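Local atomic coordinates of 303aa long hypothetical esterase (Sulfolobus tokodaii, PDB entry 3AIN), a protein that hydrolyses carboxylic ester bonds as a thermostable, dimeric carboxylesterase of the hormone-sensitive lipase-like family. Residues G72-I77 and D128-P133; T117-C122 and D307-I312; D143-L148 and K184-K189. The protein carries 1 engineered substitution. All coordinates share one frame; numbering follows the deposited sequence.

Overall arrangement
Contact 2 is the buried one: G310 and I309 of helix 303-321 meet S119 at the end of helix 110-120 through a single hydroxyl-to-carbonyl bond and a little methyl packing. Contact 1 lies at the surface and is mainly ionic, joining a hairpin turn to the loop after strand 123-127. Contact 3, partly buried, is mainly apolar and sets helix 139-153 against the residues just after helix 171-185. Contacts 1 and 3, with centres about 15 Å apart, meet on helix 139-153, where D143 takes R130 and D146 takes the hydroxyl of S73. Contact 2 touches neither; its centre lies about 27 Å from that of contact 1 and about 23 Å from that of contact 3.

Contact 1: residues G72-I77 and D128-P133; sequences GSETNI and DYRLAP
R130 reaches across to T75 and E74. Followed outward, its CB and CG run beside the carboxylate of D143 on helix 139-153. CD then comes alongside T75, with R130 CD 4.0 Å from T75 CG2. At this point the chain bends (chi3 -63°), and the turn carries the guanidinium in under the threonine: R130 NE is 3.6 Å from T75 CG2, and T75 CB sits over one face of the flat group. The two side chains slide past one another in opposite directions.

The segments lie at the end of the outer strands of the alpha/beta hydrolase sheet. Residues 72-75 form the turn of the beta hairpin that joins strands 64-71 and 76-83, while 128-133 is the loop leaving strand 123-127, the antiparallel neighbour of 76-83. Where that pairing ends, the CG2 methyl of I77 rests 3.9 Å from D128 O.

Beyond CZ the contact becomes ionic. R130 NH2 gives a nearly straight bond, 163° at the hydrogen, to E74 OE1 at 2.8 Å, and that oxygen lies in the guanidinium plane, at its edge. NH2 meets OE1 on its anti side, somewhat out of the carboxylate plane. R130 NH1 adds a weak bond to E74 OE1 at 3.3 Å. The carboxylate stands almost upright to the guanidinium, their planes 84° apart, and OE1 alone takes both nitrogens. NH2 also forms a salt bridge with D143. A leucine in place of R130 would probably leave the carboxylates of E74 and D143 facing each other without the charge between them, and the hairpin turn less firmly tied to the loop. Lower down, the aliphatic root of E74 closes in too, with E74 CB 3.5 Å from R130 NH2.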
loop_
_atom_site.group_PDB
_atom_site.type_symbol
_atom_site.label_atom_id
_atom_site.label_comp_id
_atom_site.label_asym_id
_atom_site.label_seq_id
_atom_site.Cartn_x
_atom_site.Cartn_y
_atom_site.Cartn_z
ATOM N N GLY A 72 22.640 5.487 26.745
ATOM C CA GLY A 72 22.116 4.129 26.862
ATOM C C GLY A 72 22.640 3.420 28.093
ATOM O O GLY A 72 23.533 3.919 28.785
ATOM N N SER A 73 22.076 2.250 28.369
ATOM C CA SER A 73 22.497 1.447 29.512
ATOM C C SER A 73 23.894 0.873 29.339
ATOM O O SER A 73 24.624 0.665 30.318
ATOM C CB SER A 73 21.473 0.341 29.771
ATOM O OG SER A 73 21.445 -0.590 28.690
ATOM N N GLU A 74 24.304 0.677 28.098
ATOM C CA GLU A 74 25.601 0.075 27.814
ATOM C C GLU A 74 26.558 0.942 27.003
ATOM O O GLU A 74 27.734 0.601 26.825
ATOM C CB GLU A 74 25.416 -1.291 27.143
ATOM C CG GLU A 74 24.699 -2.297 28.030
ATOM C CD GLU A 74 24.502 -3.647 27.358
ATOM O OE1 GLU A 74 24.925 -3.820 26.196
ATOM O OE2 GLU A 74 24.044 -4.576 28.049
ATOM N N THR A 75 26.031 1.999 26.402
ATOM C CA THR A 75 26.824 2.822 25.496
ATOM C C THR A 75 26.088 4.138 25.259
ATOM O O THR A 75 24.920 4.295 25.628
ATOM C CB THR A 75 27.052 2.111 24.149
ATOM O OG1 THR A 75 28.058 2.795 23.404
ATOM C CG2 THR A 75 25.753 2.097 23.339
ATOM N N ASN A 76 26.807 5.119 24.740
ATOM C CA ASN A 76 26.159 6.339 24.297
ATOM C C ASN A 76 25.780 6.137 22.829
ATOM O O ASN A 76 26.614 5.762 22.015
ATOM C CB ASN A 76 27.125 7.529 24.430
ATOM C CG ASN A 76 27.334 7.948 25.875
ATOM O OD1 ASN A 76 26.407 7.916 26.680
ATOM N ND2 ASN A 76 28.538 8.408 26.190
ATOM N N ILE A 77 24.505 6.331 22.524
ATOM C CA ILE A 77 23.944 5.899 21.236
ATOM C C ILE A 77 23.740 7.149 20.382
ATOM O O ILE A 77 22.927 7.999 20.715
ATOM C CB ILE A 77 22.584 5.237 21.471
ATOM C CG1 ILE A 77 22.758 4.036 22.407
ATOM C CG2 ILE A 77 21.912 4.830 20.139
ATOM C CD1 ILE A 77 21.471 3.650 23.093
ATOM N N ASP A 128 21.688 4.795 15.722
ATOM C CA ASP A 128 22.942 4.115 15.346
ATOM C C ASP A 128 23.251 3.040 16.406
ATOM O O ASP A 128 24.069 3.242 17.326
ATOM C CB ASP A 128 24.103 5.126 15.244
ATOM C CG ASP A 128 24.880 5.052 13.910
ATOM O OD1 ASP A 128 24.463 4.357 12.957
ATOM O OD2 ASP A 128 25.858 5.826 13.760
ATOM N N TYR A 129 22.445 1.985 16.395
ATOM C CA TYR A 129 22.629 0.894 17.354
ATOM C C TYR A 129 23.966 0.177 17.098
ATOM O O TYR A 129 24.481 0.157 15.976
ATOM C CB TYR A 129 21.443 -0.086 17.301
ATOM C CG TYR A 129 21.200 -0.698 15.923
ATOM C CD1 TYR A 129 21.940 -1.806 15.485
ATOM C CD2 TYR A 129 20.266 -0.137 15.033
ATOM C CE1 TYR A 129 21.680 -2.413 14.231
ATOM C CE2 TYR A 129 19.995 -0.752 13.774
ATOM C CZ TYR A 129 20.770 -1.841 13.374
ATOM O OH TYR A 129 20.524 -2.458 12.173
ATOM N N ARG A 130 24.519 -0.471 18.129
ATOM C CA ARG A 130 25.801 -1.165 17.936
ATOM C C ARG A 130 25.700 -2.328 16.948
ATOM O O ARG A 130 24.750 -3.120 17.004
ATOM C CB ARG A 130 26.312 -1.703 19.286
ATOM C CG ARG A 130 27.070 -0.650 20.123
ATOM C CD ARG A 130 27.302 -1.148 21.581
ATOM N NE ARG A 130 26.050 -1.367 22.289
ATOM C CZ ARG A 130 25.907 -2.157 23.350
ATOM N NH1 ARG A 130 26.976 -2.725 23.904
ATOM N NH2 ARG A 130 24.719 -2.336 23.885
ATOM N N LEU A 131 26.753 -2.508 16.150
ATOM C CA LEU A 131 26.775 -3.548 15.114
ATOM C C LEU A 131 27.608 -4.771 15.515
ATOM O O LEU A 131 28.676 -4.648 16.139
ATOM C CB LEU A 131 27.276 -2.978 13.783
ATOM C CG LEU A 131 26.455 -1.782 13.261
ATOM C CD1 LEU A 131 27.137 -1.073 12.090
ATOM C CD2 LEU A 131 25.058 -2.260 12.877
ATOM N N ALA A 132 27.213 -5.922 14.973
ATOM C CA ALA A 132 28.042 -7.125 14.967
ATOM C C ALA A 132 29.016 -7.085 13.791
ATOM O O ALA A 132 28.763 -6.389 12.809
ATOM C CB ALA A 132 27.113 -8.373 14.856
ATOM N N PRO A 133 30.084 -7.917 13.827
ATOM C CA PRO A 133 30.445 -8.856 14.893
ATOM C C PRO A 133 31.135 -8.204 16.101
ATOM O O PRO A 133 31.333 -8.870 17.136
ATOM C CB PRO A 133 31.411 -9.824 14.190
ATOM C CG PRO A 133 32.095 -8.975 13.170
ATOM C CD PRO A 133 31.010 -8.011 12.679
#

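Contact 2: residues T117-C122 and D307-I312; sequences TNSCQC and DAIGLI
S119, in the last turn of helix 110-120, meets I309 and G310 in the C-terminal helix 303-321, a helix-to-helix contact within the alpha/beta hydrolase fold. The backbones come close here: the nearest CA atoms across the two segments are those of S119 and G310, S119 CA and G310 CA standing 6.0 Å apart.

The tight part centres on the serine. With OG anti to its own nitrogen (chi1 -174°), the hydroxyl is carried across to the neighbouring helix, where S119 OG gives its proton to I309 O at 2.8 Å. The bond comes in above the carbonyl plane, 45° out of it, with a C=O...donor angle of 122°. A hydroxyl approaching from that side adds a side-chain bond to a carbonyl that already belongs to a helix. Beneath it, one methyl completes the packing: I309 CG2 lies 3.7 Å from S119 CB.

Away from this point the fit slackens. C120 and I312 flank the contact, yet the C120 side chain comes no nearer than 4.9 Å to the other segment. Its sulfur is instead bound to C122 in a disulfide, C120 SG to C122 SG 2.1 Å, across Q121, the residue that leaves the helix with positive phi; L316 and F320, further along helix 303-321, pack on the two cysteines. I312 leads off under the helix onto strands 192-196 and 255-260. On its far side helix 303-321 faces the second subunit, where D307 makes a salt bridge with K318 of that chain. S119 itself is only partly covered, and its own carbonyl accepts a bond from R317, about two turns beyond G310 on helix 303-321. Back at the tight end, S119 OG comes within 3.6 Å of G310 CA.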
loop_
_atom_site.group_PDB
_atom_site.type_symbol
_atom_site.label_atom_id
_atom_site.label_comp_id
_atom_site.label_asym_id
_atom_site.label_seq_id
_atom_site.Cartn_x
_atom_site.Cartn_y
_atom_site.Cartn_z
ATOM N N THR A 117 10.470 11.029 6.595
ATOM C CA THR A 117 10.113 12.209 7.371
ATOM C C THR A 117 9.145 13.078 6.581
ATOM O O THR A 117 8.115 13.503 7.097
ATOM C CB THR A 117 11.365 13.032 7.678
ATOM O OG1 THR A 117 12.215 12.272 8.538
ATOM C CG2 THR A 117 10.996 14.358 8.341
ATOM N N ASN A 118 9.477 13.341 5.326
ATOM C CA ASN A 118 8.591 14.178 4.498
ATOM C C ASN A 118 7.255 13.503 4.197
ATOM O O ASN A 118 6.210 14.161 4.109
ATOM C CB ASN A 118 9.296 14.624 3.211
ATOM C CG ASN A 118 10.382 15.657 3.468
ATOM O OD1 ASN A 118 10.316 16.412 4.447
ATOM N ND2 ASN A 118 11.453 15.589 2.690
ATOM N N SER A 119 7.287 12.187 4.020
ATOM C CA SER A 119 6.073 11.438 3.771
ATOM C C SER A 119 5.142 11.385 4.985
ATOM O O SER A 119 3.911 11.499 4.803
ATOM C CB SER A 119 6.380 10.017 3.232
ATOM O OG SER A 119 5.165 9.357 2.865
ATOM N N CYS A 120 5.688 11.070 6.177
ATOM C CA CYS A 120 4.864 10.974 7.420
ATOM C C CYS A 120 4.574 12.320 8.069
ATOM O O CYS A 120 3.756 12.375 8.977
ATOM C CB CYS A 120 5.416 10.022 8.514
ATOM S SG CYS A 120 7.092 10.335 9.209
ATOM N N GLN A 121 5.280 13.357 7.635
ATOM C CA GLN A 121 5.239 14.674 8.302
ATOM C C GLN A 121 5.377 14.530 9.803
ATOM O O GLN A 121 4.598 15.079 10.599
ATOM C CB GLN A 121 3.984 15.430 7.909
ATOM C CG GLN A 121 3.953 15.615 6.403
ATOM C CD GLN A 121 2.915 16.595 5.950
ATOM O OE1 GLN A 121 1.790 16.577 6.441
ATOM N NE2 GLN A 121 3.219 17.311 4.875
ATOM N N CYS A 122 6.433 13.832 10.178
ATOM C CA CYS A 122 6.628 13.457 11.549
ATOM C C CYS A 122 8.125 13.554 11.846
ATOM O O CYS A 122 8.917 13.749 10.929
ATOM C CB CYS A 122 6.050 12.075 11.771
ATOM S SG CYS A 122 7.158 10.764 11.277
ATOM N N ASP A 307 6.251 4.311 -3.703
ATOM C CA ASP A 307 4.858 4.105 -3.292
ATOM C C ASP A 307 4.749 3.472 -1.902
ATOM O O ASP A 307 3.842 3.802 -1.140
ATOM C CB ASP A 307 4.072 3.292 -4.351
ATOM C CG ASP A 307 3.969 4.033 -5.697
ATOM O OD1 ASP A 307 4.113 5.270 -5.687
ATOM O OD2 ASP A 307 3.699 3.396 -6.748
ATOM N N ALA A 308 5.662 2.557 -1.568
ATOM C CA ALA A 308 5.750 2.041 -0.198
ATOM C C ALA A 308 5.984 3.137 0.838
ATOM O O ALA A 308 5.319 3.178 1.871
ATOM C CB ALA A 308 6.826 0.952 -0.074
ATOM N N ILE A 309 6.863 4.073 0.514
ATOM C CA ILE A 309 7.105 5.189 1.416
ATOM C C ILE A 309 5.844 6.060 1.520
ATOM O O ILE A 309 5.544 6.569 2.587
ATOM C CB ILE A 309 8.295 6.006 0.968
ATOM C CG1 ILE A 309 9.578 5.188 1.179
ATOM C CG2 ILE A 309 8.373 7.345 1.735
ATOM C CD1 ILE A 309 10.787 5.746 0.447
ATOM N N GLY A 310 5.106 6.216 0.422
ATOM C CA GLY A 310 3.821 6.952 0.474
ATOM C C GLY A 310 2.816 6.278 1.409
ATOM O O GLY A 310 2.108 6.962 2.164
ATOM N N LEU A 311 2.742 4.952 1.359
ATOM C CA LEU A 311 1.839 4.182 2.244
ATOM C C LEU A 311 2.244 4.315 3.708
ATOM O O LEU A 311 1.385 4.484 4.592
ATOM C CB LEU A 311 1.824 2.705 1.851
ATOM C CG LEU A 311 0.991 1.735 2.683
ATOM C CD1 LEU A 311 -0.459 2.213 2.811
ATOM C CD2 LEU A 311 1.046 0.328 2.100
ATOM N N ILE A 312 3.540 4.164 3.975
ATOM C CA ILE A 312 4.065 4.378 5.332
ATOM C C ILE A 312 3.679 5.777 5.857
ATOM O O ILE A 312 3.211 5.918 6.994
ATOM C CB ILE A 312 5.610 4.237 5.354
ATOM C CG1 ILE A 312 5.986 2.780 5.088
ATOM C CG2 ILE A 312 6.167 4.733 6.711
ATOM C CD1 ILE A 312 7.462 2.563 4.739
#

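Contact 3: residues D143-L148 and K184-K189; sequences DSFDAL and KKENIK
F145 and L148, one turn apart on helix 139-153, carry the apolar part of this contact, and I188 answers both. L148 and I188 reach toward each other tip to tip, L148 CD1 lying 4.1 Å from I188 CG2. The other branch of the isoleucine serves the ring: I188 CD1 is 4.0 Å from F145 CZ. F145 gets there because CG stands anti to the backbone nitrogen (chi1 -179°), which throws the phenyl outward along the helix flank.

I188 follows directly on a Schellman motif. The helix 171-185 ends there, with N187 in positive phi, N187 N bonded to K184 O at 3.0 Å and I188 N turned back to S183 O. Both helices belong to the alpha/beta hydrolase fold; L148 also packs on strands 92-96 and 164-169, with T179 and S183 of helix 171-185 beside it.

A mixed contact lies at the solvent side, where E186 is exposed. Bent at chi2, E186 lays its aliphatic part by the end of the ring, E186 CG 3.8 Å from F145 CZ. Its carboxylate is tilted 67° to the ring, and E186 OE2 stays 4.1 Å from F145 CE2.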
loop_
_atom_site.group_PDB
_atom_site.type_symbol
_atom_site.label_atom_id
_atom_site.label_comp_id
_atom_site.label_asym_id
_atom_site.label_seq_id
_atom_site.Cartn_x
_atom_site.Cartn_y
_atom_site.Cartn_z
ATOM N N ASP A 143 20.481 -1.403 22.655
ATOM C CA ASP A 143 20.514 -0.032 22.151
ATOM C C ASP A 143 19.175 0.419 21.569
ATOM O O ASP A 143 18.757 1.564 21.752
ATOM C CB ASP A 143 21.602 0.142 21.092
ATOM C CG ASP A 143 22.991 0.028 21.661
ATOM O OD1 ASP A 143 23.128 -0.179 22.880
ATOM O OD2 ASP A 143 23.947 0.074 20.860
ATOM N N SER A 144 18.543 -0.440 20.776
ATOM C CA SER A 144 17.274 -0.047 20.156
ATOM C C SER A 144 16.192 0.249 21.170
ATOM O O SER A 144 15.465 1.238 21.037
ATOM C CB SER A 144 16.818 -1.102 19.136
ATOM O OG SER A 144 17.796 -1.224 18.090
ATOM N N PHE A 145 16.123 -0.567 22.225
ATOM C CA PHE A 145 15.103 -0.366 23.254
ATOM C C PHE A 145 15.487 0.853 24.105
ATOM O O PHE A 145 14.635 1.651 24.457
ATOM C CB PHE A 145 15.002 -1.600 24.156
ATOM C CG PHE A 145 13.969 -1.471 25.217
ATOM C CD1 PHE A 145 12.657 -1.197 24.866
ATOM C CD2 PHE A 145 14.365 -1.212 26.516
ATOM C CE1 PHE A 145 11.699 -0.936 25.848
ATOM C CE2 PHE A 145 13.410 -1.021 27.514
ATOM C CZ PHE A 145 12.085 -0.830 27.168
ATOM N N ASP A 146 16.761 0.960 24.450
ATOM C CA ASP A 146 17.220 2.093 25.287
ATOM C C ASP A 146 16.907 3.403 24.555
ATOM O O ASP A 146 16.454 4.374 25.172
ATOM C CB ASP A 146 18.733 2.019 25.539
ATOM C CG ASP A 146 19.116 0.966 26.581
ATOM O OD1 ASP A 146 18.212 0.367 27.211
ATOM O OD2 ASP A 146 20.319 0.715 26.731
ATOM N N ALA A 147 17.165 3.443 23.245
ATOM C CA ALA A 147 16.812 4.643 22.455
ATOM C C ALA A 147 15.317 4.917 22.458
ATOM O O ALA A 147 14.896 6.072 22.607
ATOM C CB ALA A 147 17.357 4.513 20.991
ATOM N N LEU A 148 14.494 3.895 22.272
ATOM C CA LEU A 148 13.068 4.131 22.282
ATOM C C LEU A 148 12.592 4.683 23.622
ATOM O O LEU A 148 11.886 5.570 23.677
ATOM C CB LEU A 148 12.313 2.861 21.951
ATOM C CG LEU A 148 10.798 2.869 21.910
ATOM C CD1 LEU A 148 10.329 2.892 23.277
ATOM C CD2 LEU A 148 10.251 4.026 21.181
ATOM N N LYS A 184 5.929 -3.168 25.669
ATOM C CA LYS A 184 4.719 -3.662 26.313
ATOM C C LYS A 184 5.029 -4.096 27.747
ATOM O O LYS A 184 4.339 -3.702 28.698
ATOM C CB LYS A 184 4.126 -4.818 25.496
ATOM C CG LYS A 184 3.472 -5.899 26.321
ATOM C CD LYS A 184 2.600 -6.787 25.446
ATOM C CE LYS A 184 3.336 -8.046 25.033
ATOM N NZ LYS A 184 2.378 -9.185 24.772
ATOM N N LYS A 185 6.196 -4.704 27.914
ATOM C CA LYS A 185 6.597 -5.272 29.189
ATOM C C LYS A 185 6.875 -4.185 30.217
ATOM O O LYS A 185 6.695 -4.405 31.409
ATOM C CB LYS A 185 7.831 -6.156 29.014
ATOM C CG LYS A 185 7.699 -7.198 27.911
ATOM C CD LYS A 185 9.005 -7.966 27.721
ATOM C CE LYS A 185 8.918 -9.373 28.288
ATOM N NZ LYS A 185 8.476 -10.357 27.259
ATOM N N GLU A 186 7.178 -2.979 29.736
ATOM C CA GLU A 186 7.469 -1.840 30.600
ATOM C C GLU A 186 6.367 -0.788 30.620
ATOM O O GLU A 186 6.647 0.378 30.887
ATOM C CB GLU A 186 8.770 -1.159 30.170
ATOM C CG GLU A 186 9.921 -2.115 29.990
ATOM C CD GLU A 186 11.123 -1.725 30.809
ATOM O OE1 GLU A 186 11.258 -0.525 31.128
ATOM O OE2 GLU A 186 11.975 -2.603 31.056
ATOM N N ASN A 187 5.168 -1.167 30.176
ATOM C CA ASN A 187 4.032 -0.248 30.040
ATOM C C ASN A 187 4.304 1.028 29.236
ATOM O O ASN A 187 3.775 2.094 29.543
ATOM C CB ASN A 187 3.411 0.090 31.407
ATOM C CG ASN A 187 1.904 0.325 31.323
ATOM O OD1 ASN A 187 1.286 0.837 32.259
ATOM N ND2 ASN A 187 1.323 0.011 30.170
ATOM N N ILE A 188 5.116 0.913 28.190
ATOM C CA ILE A 188 5.355 2.037 27.297
ATOM C C ILE A 188 4.405 1.876 26.133
ATOM O O ILE A 188 4.333 0.789 25.560
ATOM C CB ILE A 188 6.791 2.007 26.753
ATOM C CG1 ILE A 188 7.783 2.332 27.870
ATOM C CG2 ILE A 188 6.940 2.938 25.543
ATOM C CD1 ILE A 188 9.219 1.997 27.497
ATOM N N LYS A 189 3.533 2.865 25.943
ATOM C CA LYS A 189 2.395 2.731 25.048
ATOM C C LYS A 189 2.717 3.412 23.724
ATOM O O LYS A 189 2.550 4.619 23.584
ATOM C CB LYS A 189 1.143 3.370 25.664
ATOM C CG LYS A 189 0.624 2.638 26.893
ATOM C CD LYS A 189 0.047 3.603 27.923
ATOM C CE LYS A 189 0.069 2.988 29.318
ATOM N NZ LYS A 189 -1.266 3.049 29.972
#